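Local coordinates for thioredoxin-like protein (PDB 4YOD) that probably acts as a thiol-disulfide oxidoreductase, pairing a thioredoxin-like domain with a helical domain of unknown function, at residues E114-A125 and P138-R149. Numbering follows the deposited sequence.
Sequences EEFYIPVLEAMA and PKARLELAQKNR
Arg-149 NH2 gives Glu-115 OE1 a nearly straight bond of 2.9 Å (171°). Arg-149 NE reaches Glu-115 OE2 at 3.0 Å, so the guanidinium grips the carboxylate side-on, each oxygen met on its syn side. The two planes lie only 27° apart. Glu-115 bends at chi2 to bring its carboxylate across to Arg-149, whose chain runs extended. Arg-149 NH1 is held at 3.1 Å, in plane, by Gln-146 OE1, a second acceptor that fixes the rotation of the guanidinium, while Ile-118 CD1 lies over one face, 3.6 Å from Arg-149 NE. These groups close one end of a helical hairpin in the DUF5106 domain: helix 114-125 and the C-terminal part of helix 132-146 run roughly antiparallel, and the axes of these segments approach to 8.9 Å, at 140°. Between them, Ile-118 sets CG1 against Ala-145 CB and CG2 against Leu-142 CD1. Leu-121 spreads its methyls, CD1 on the backbone of Arg-141 and Leu-142, CD2 on Pro-138. Near the other end CB of Met-124, present as selenomethionine, packs on Pro-138 CB at 3.9 Å. Arg-141 NH1 donates a bent bond to Tyr-117 OH at 3.1 Å, at the edge of its guanidinium, and also forms a salt bridge with Asp-101 of helix 90-105. Glu-114, extended past Ala-145 CB, pairs with Lys-272, on strand 269-272 at the edge of the five-stranded thioredoxin-fold sheet, tying the hairpin to it.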
ATOM      1  N   GLU A 114      -2.133   1.597   2.416  1.00 26.75           N
ATOM      2  CA  GLU A 114      -1.247   1.645   3.566  1.00 26.77           C
ATOM      3  C   GLU A 114      -1.440   2.916   4.379  1.00 29.50           C
ATOM      4  O   GLU A 114      -1.287   2.864   5.597  1.00 29.53           O
ATOM      5  CB  GLU A 114       0.185   1.508   3.112  1.00 29.41           C
ATOM      6  CG  GLU A 114       1.174   1.392   4.238  1.00 37.34           C
ATOM      7  CD  GLU A 114       2.590   1.291   3.721  1.00 54.24           C
ATOM      8  OE1 GLU A 114       2.973   0.169   3.320  1.00 38.96           O
ATOM      9  OE2 GLU A 114       3.305   2.325   3.699  1.00 39.28           O
ATOM     10  N   GLU A 115      -1.804   4.030   3.738  1.00 24.97           N
ATOM     11  CA  GLU A 115      -2.069   5.272   4.472  1.00 25.38           C
ATOM     12  C   GLU A 115      -3.358   5.150   5.338  1.00 29.04           C
ATOM     13  O   GLU A 115      -3.486   5.860   6.329  1.00 28.90           O
ATOM     14  CB  GLU A 115      -2.138   6.480   3.538  1.00 27.42           C
ATOM     15  CG  GLU A 115      -0.765   6.959   3.043  1.00 32.25           C
ATOM     16  CD  GLU A 115       0.281   7.297   4.093  1.00 46.88           C
ATOM     17  OE1 GLU A 115      -0.036   8.051   5.042  1.00 38.41           O
ATOM     18  OE2 GLU A 115       1.436   6.835   3.943  1.00 40.68           O
ATOM     19  N   PHE A 116      -4.277   4.223   5.005  1.00 24.62           N
ATOM     20  CA  PHE A 116      -5.440   4.017   5.869  1.00 23.98           C
ATOM     21  C   PHE A 116      -5.120   2.958   6.930  1.00 27.69           C
ATOM     22  O   PHE A 116      -5.683   2.987   8.016  1.00 26.63           O
ATOM     23  CB  PHE A 116      -6.680   3.605   5.052  1.00 25.88           C
ATOM     24  CG  PHE A 116      -7.300   4.585   4.075  1.00 28.23           C
ATOM     25  CD1 PHE A 116      -6.949   5.934   4.089  1.00 31.19           C
ATOM     26  CD2 PHE A 116      -8.285   4.170   3.183  1.00 31.49           C
ATOM     27  CE1 PHE A 116      -7.537   6.834   3.190  1.00 33.66           C
ATOM     28  CE2 PHE A 116      -8.873   5.077   2.288  1.00 35.58           C
ATOM     29  CZ  PHE A 116      -8.482   6.394   2.293  1.00 33.58           C
ATOM     30  N   TYR A 117      -4.218   2.008   6.622  1.00 25.20           N
ATOM     31  CA  TYR A 117      -3.872   0.959   7.569  1.00 24.16           C
ATOM     32  C   TYR A 117      -2.925   1.454   8.691  1.00 26.21           C
ATOM     33  O   TYR A 117      -3.046   0.977   9.823  1.00 24.63           O
ATOM     34  CB  TYR A 117      -3.273  -0.249   6.836  1.00 25.16           C
ATOM     35  CG  TYR A 117      -3.168  -1.474   7.712  1.00 26.00           C
ATOM     36  CD1 TYR A 117      -4.296  -2.005   8.344  1.00 26.00           C
ATOM     37  CD2 TYR A 117      -1.952  -2.110   7.905  1.00 26.71           C
ATOM     38  CE1 TYR A 117      -4.197  -3.117   9.176  1.00 25.39           C
ATOM     39  CE2 TYR A 117      -1.858  -3.269   8.671  1.00 27.21           C
ATOM     40  CZ  TYR A 117      -2.982  -3.771   9.304  1.00 29.45           C
ATOM     41  OH  TYR A 117      -2.826  -4.859  10.131  1.00 32.16           O
ATOM     42  N   ILE A 118      -1.997   2.400   8.395  1.00 23.48           N
ATOM     43  CA  ILE A 118      -1.058   2.957   9.397  1.00 22.21           C
ATOM     44  C   ILE A 118      -1.815   3.485  10.668  1.00 27.67           C
ATOM     45  O   ILE A 118      -1.444   3.006  11.746  1.00 25.61           O
ATOM     46  CB  ILE A 118      -0.107   3.999   8.770  1.00 25.24           C
ATOM     47  CG1 ILE A 118       0.998   3.256   7.949  1.00 26.37           C
ATOM     48  CG2 ILE A 118       0.521   4.936   9.826  1.00 25.62           C
ATOM     49  CD1 ILE A 118       1.719   4.138   6.886  1.00 31.77           C
ATOM     50  N   PRO A 119      -2.896   4.342  10.613  1.00 25.70           N
ATOM     51  CA  PRO A 119      -3.604   4.706  11.869  1.00 25.77           C
ATOM     52  C   PRO A 119      -4.215   3.490  12.603  1.00 28.44           C
ATOM     53  O   PRO A 119      -4.281   3.522  13.829  1.00 27.66           O
ATOM     54  CB  PRO A 119      -4.694   5.692  11.419  1.00 28.10           C
ATOM     55  CG  PRO A 119      -4.815   5.524   9.950  1.00 31.39           C
ATOM     56  CD  PRO A 119      -3.466   5.064   9.455  1.00 26.66           C
ATOM     57  N   VAL A 120      -4.626   2.413  11.885  1.00 24.83           N
ATOM     58  CA  VAL A 120      -5.103   1.173  12.552  1.00 24.14           C
ATOM     59  C   VAL A 120      -3.943   0.572  13.398  1.00 26.50           C
ATOM     60  O   VAL A 120      -4.156   0.229  14.551  1.00 23.59           O
ATOM     61  CB  VAL A 120      -5.681   0.103  11.590  1.00 26.22           C
ATOM     62  CG1 VAL A 120      -6.208  -1.107  12.368  1.00 26.36           C
ATOM     63  CG2 VAL A 120      -6.781   0.684  10.692  1.00 26.04           C
ATOM     64  N   LEU A 121      -2.730   0.460  12.807  1.00 23.52           N
ATOM     65  CA  LEU A 121      -1.535  -0.093  13.461  1.00 21.92           C
ATOM     66  C   LEU A 121      -1.133   0.730  14.647  1.00 25.52           C
ATOM     67  O   LEU A 121      -0.730   0.164  15.662  1.00 24.29           O
ATOM     68  CB  LEU A 121      -0.365  -0.177  12.463  1.00 21.74           C
ATOM     69  CG  LEU A 121      -0.502  -1.207  11.346  1.00 24.22           C
ATOM     70  CD1 LEU A 121       0.616  -1.055  10.336  1.00 24.93           C
ATOM     71  CD2 LEU A 121      -0.575  -2.645  11.906  1.00 28.28           C
ATOM     72  N   GLU A 122      -1.255   2.084  14.532  1.00 23.16           N
ATOM     73  CA  GLU A 122      -0.936   3.035  15.608  1.00 23.32           C
ATOM     74  C   GLU A 122      -1.911   2.833  16.778  1.00 28.05           C
ATOM     75  O   GLU A 122      -1.501   2.832  17.949  1.00 26.95           O
ATOM     76  CB  GLU A 122      -0.983   4.485  15.082  1.00 24.58           C
ATOM     77  CG  GLU A 122       0.195   4.837  14.153  1.00 27.88           C
ATOM     78  CD  GLU A 122       0.173   6.214  13.499  1.00 43.47           C
ATOM     79  OE1 GLU A 122      -0.928   6.784  13.309  1.00 36.64           O
ATOM     80  OE2 GLU A 122       1.265   6.712  13.143  1.00 37.47           O
ATOM     81  N   ALA A 123      -3.200   2.635  16.466  1.00 25.16           N
ATOM     82  CA  ALA A 123      -4.209   2.380  17.505  1.00 25.55           C
ATOM     83  C   ALA A 123      -3.952   1.051  18.194  1.00 28.01           C
ATOM     84  O   ALA A 123      -4.146   0.960  19.394  1.00 28.26           O
ATOM     85  CB  ALA A 123      -5.601   2.387  16.890  1.00 26.02           C
HETATM   86  N   MSE A 124      -3.485   0.024  17.452  1.00 23.44           N
HETATM   87  CA  MSE A 124      -3.195  -1.286  18.048  1.00 21.69           C
HETATM   88  C   MSE A 124      -1.980  -1.221  18.986  1.00 29.15           C
HETATM   89  O   MSE A 124      -2.035  -1.756  20.090  1.00 30.63           O
HETATM   90  CB  MSE A 124      -2.987  -2.346  16.958  1.00 21.12           C
HETATM   91  CG  MSE A 124      -4.273  -2.588  16.116  1.00 24.33           C
HETATM   92 SE   MSE A 124      -3.978  -3.792  14.623  0.75 25.68          SE
HETATM   93  CE  MSE A 124      -3.945  -5.492  15.580  1.00 24.47           C
ATOM     94  N   ALA A 125      -0.914  -0.527  18.575  1.00 27.40           N
ATOM     95  CA  ALA A 125       0.269  -0.371  19.410  1.00 27.58           C
ATOM     96  C   ALA A 125      -0.068   0.396  20.698  1.00 31.54           C
ATOM     97  O   ALA A 125       0.556   0.138  21.727  1.00 31.22           O
ATOM     98  CB  ALA A 125       1.364   0.342  18.639  1.00 27.85           C
ATOM     99  N   PRO A 138       1.562  -5.899  15.053  1.00 28.93           N
ATOM    100  CA  PRO A 138       1.274  -4.530  14.573  1.00 27.13           C
ATOM    101  C   PRO A 138       2.467  -3.570  14.665  1.00 27.52           C
ATOM    102  O   PRO A 138       2.626  -2.766  13.766  1.00 26.35           O
ATOM    103  CB  PRO A 138       0.148  -4.033  15.485  1.00 28.78           C
ATOM    104  CG  PRO A 138       0.069  -4.984  16.584  1.00 34.32           C
ATOM    105  CD  PRO A 138       0.609  -6.296  16.114  1.00 30.98           C
ATOM    106  N   LYS A 139       3.286  -3.648  15.739  1.00 25.98           N
ATOM    107  CA  LYS A 139       4.459  -2.772  15.878  1.00 25.46           C
ATOM    108  C   LYS A 139       5.485  -3.038  14.775  1.00 29.30           C
ATOM    109  O   LYS A 139       6.079  -2.081  14.262  1.00 28.62           O
ATOM    110  CB  LYS A 139       5.106  -2.945  17.254  1.00 28.09           C
ATOM    111  CG  LYS A 139       4.324  -2.266  18.383  1.00 32.98           C
ATOM    112  CD  LYS A 139       4.888  -2.639  19.769  1.00 41.49           C
ATOM    113  CE  LYS A 139       6.100  -1.824  20.154  1.00 57.92           C
ATOM    114  NZ  LYS A 139       6.771  -2.375  21.365  1.00 76.51           N
ATOM    115  N   ALA A 140       5.692  -4.328  14.407  1.00 26.27           N
ATOM    116  CA  ALA A 140       6.607  -4.725  13.334  1.00 27.43           C
ATOM    117  C   ALA A 140       6.072  -4.246  11.967  1.00 29.43           C
ATOM    118  O   ALA A 140       6.840  -3.712  11.158  1.00 26.31           O
ATOM    119  CB  ALA A 140       6.802  -6.241  13.332  1.00 29.35           C
ATOM    120  N   ARG A 141       4.749  -4.381  11.733  1.00 26.81           N
ATOM    121  CA  ARG A 141       4.129  -3.885  10.493  1.00 26.14           C
ATOM    122  C   ARG A 141       4.228  -2.353  10.401  1.00 28.21           C
ATOM    123  O   ARG A 141       4.508  -1.831   9.326  1.00 28.50           O
ATOM    124  CB  ARG A 141       2.651  -4.315  10.424  1.00 23.22           C
ATOM    125  CG  ARG A 141       2.491  -5.764  10.022  1.00 30.67           C
ATOM    126  CD  ARG A 141       1.031  -6.174  10.011  1.00 32.24           C
ATOM    127  NE  ARG A 141       0.905  -7.527   9.477  1.00 33.26           N
ATOM    128  CZ  ARG A 141      -0.249  -8.122   9.212  1.00 42.47           C
ATOM    129  NH1 ARG A 141      -1.396  -7.495   9.441  1.00 24.91           N
ATOM    130  NH2 ARG A 141      -0.267  -9.343   8.693  1.00 29.55           N
ATOM    131  N   LEU A 142       4.070  -1.651  11.543  1.00 24.83           N
ATOM    132  CA  LEU A 142       4.144  -0.179  11.618  1.00 24.01           C
ATOM    133  C   LEU A 142       5.568   0.302  11.290  1.00 28.13           C
ATOM    134  O   LEU A 142       5.714   1.222  10.478  1.00 26.18           O
ATOM    135  CB  LEU A 142       3.658   0.341  12.987  1.00 23.32           C
ATOM    136  CG  LEU A 142       3.539   1.883  13.171  1.00 27.09           C
ATOM    137  CD1 LEU A 142       2.667   2.543  12.072  1.00 26.16           C
ATOM    138  CD2 LEU A 142       3.023   2.221  14.551  1.00 27.21           C
ATOM    139  N   GLU A 143       6.599  -0.387  11.821  1.00 25.68           N
ATOM    140  CA  GLU A 143       8.006  -0.070  11.516  1.00 27.40           C
ATOM    141  C   GLU A 143       8.305  -0.264  10.019  1.00 29.35           C
ATOM    142  O   GLU A 143       8.942   0.586   9.387  1.00 28.59           O
ATOM    143  CB  GLU A 143       8.948  -0.968  12.336  1.00 30.00           C
ATOM    144  CG  GLU A 143       9.282  -0.424  13.703  1.00 51.42           C
ATOM    145  CD  GLU A 143      10.708  -0.769  14.095  1.00 90.57           C
ATOM    146  OE1 GLU A 143      11.644  -0.116  13.576  1.00 88.56           O
ATOM    147  OE2 GLU A 143      10.892  -1.731  14.876  1.00 93.31           O
ATOM    148  N   LEU A 144       7.858  -1.395   9.459  1.00 26.14           N
ATOM    149  CA  LEU A 144       8.075  -1.695   8.047  1.00 26.57           C
ATOM    150  C   LEU A 144       7.283  -0.717   7.130  1.00 29.46           C
ATOM    151  O   LEU A 144       7.823  -0.312   6.102  1.00 29.34           O
ATOM    152  CB  LEU A 144       7.718  -3.155   7.748  1.00 26.55           C
ATOM    153  CG  LEU A 144       7.816  -3.626   6.291  1.00 30.39           C
ATOM    154  CD1 LEU A 144       9.265  -3.445   5.720  1.00 31.84           C
ATOM    155  CD2 LEU A 144       7.359  -5.070   6.178  1.00 31.18           C
ATOM    156  N   ALA A 145       6.057  -0.297   7.529  1.00 25.49           N
ATOM    157  CA  ALA A 145       5.230   0.641   6.750  1.00 25.43           C
ATOM    158  C   ALA A 145       5.865   2.059   6.661  1.00 29.58           C
ATOM    159  O   ALA A 145       5.565   2.801   5.734  1.00 29.09           O
ATOM    160  CB  ALA A 145       3.834   0.721   7.335  1.00 25.38           C
ATOM    161  N   GLN A 146       6.788   2.392   7.579  1.00 27.05           N
ATOM    162  CA  GLN A 146       7.534   3.646   7.564  1.00 27.78           C
ATOM    163  C   GLN A 146       8.597   3.632   6.484  1.00 29.94           C
ATOM    164  O   GLN A 146       8.998   4.690   5.988  1.00 30.66           O
ATOM    165  CB  GLN A 146       8.219   3.907   8.933  1.00 30.24           C
ATOM    166  CG  GLN A 146       7.292   4.069  10.135  1.00 33.26           C
ATOM    167  CD  GLN A 146       6.099   4.973   9.954  1.00 46.27           C
ATOM    168  OE1 GLN A 146       6.135   6.025   9.295  1.00 43.44           O
ATOM    169  NE2 GLN A 146       5.025   4.607  10.608  1.00 43.79           N
ATOM    170  N   LYS A 147       9.115   2.434   6.162  1.00 24.76           N
ATOM    171  CA  LYS A 147      10.153   2.284   5.137  1.00 24.15           C
ATOM    172  C   LYS A 147       9.552   2.512   3.765  1.00 27.29           C
ATOM    173  O   LYS A 147       8.556   1.869   3.431  1.00 25.40           O
ATOM    174  CB  LYS A 147      10.772   0.882   5.218  1.00 25.82           C
ATOM    175  CG  LYS A 147      11.428   0.577   6.571  1.00 31.61           C
ATOM    176  CD  LYS A 147      12.269  -0.669   6.493  1.00 31.06           C
ATOM    177  CE  LYS A 147      12.727  -1.104   7.873  1.00 37.79           C
ATOM    178  NZ  LYS A 147      13.492  -2.378   7.804  1.00 41.21           N
ATOM    179  N   ASN A 148      10.140   3.437   2.973  1.00 24.08           N
ATOM    180  CA  ASN A 148       9.678   3.788   1.622  1.00 25.29           C
ATOM    181  C   ASN A 148       8.217   4.258   1.656  1.00 28.94           C
ATOM    182  O   ASN A 148       7.470   4.111   0.673  1.00 28.11           O
ATOM    183  CB  ASN A 148       9.893   2.617   0.650  1.00 25.21           C
ATOM    184  CG  ASN A 148      11.247   1.990   0.858  1.00 33.91           C
ATOM    185  OD1 ASN A 148      12.283   2.592   0.600  1.00 28.99           O
ATOM    186  ND2 ASN A 148      11.272   0.815   1.432  1.00 24.23           N
ATOM    187  N   ARG A 149       7.819   4.856   2.805  1.00 24.97           N
ATOM    188  CA  ARG A 149       6.500   5.453   2.948  1.00 24.95           C
ATOM    189  C   ARG A 149       6.359   6.593   1.903  1.00 29.68           C
ATOM    190  O   ARG A 149       7.356   7.241   1.573  1.00 26.90           O
ATOM    191  CB  ARG A 149       6.333   6.003   4.376  1.00 25.37           C
ATOM    192  CG  ARG A 149       4.936   6.518   4.634  1.00 29.98           C
ATOM    193  CD  ARG A 149       4.689   6.803   6.102  1.00 30.22           C
ATOM    194  NE  ARG A 149       3.317   7.283   6.271  1.00 30.38           N
ATOM    195  CZ  ARG A 149       2.778   7.607   7.437  1.00 44.07           C
ATOM    196  NH1 ARG A 149       3.475   7.470   8.557  1.00 30.66           N
ATOM    197  NH2 ARG A 149       1.532   8.057   7.494  1.00 29.64           N
TER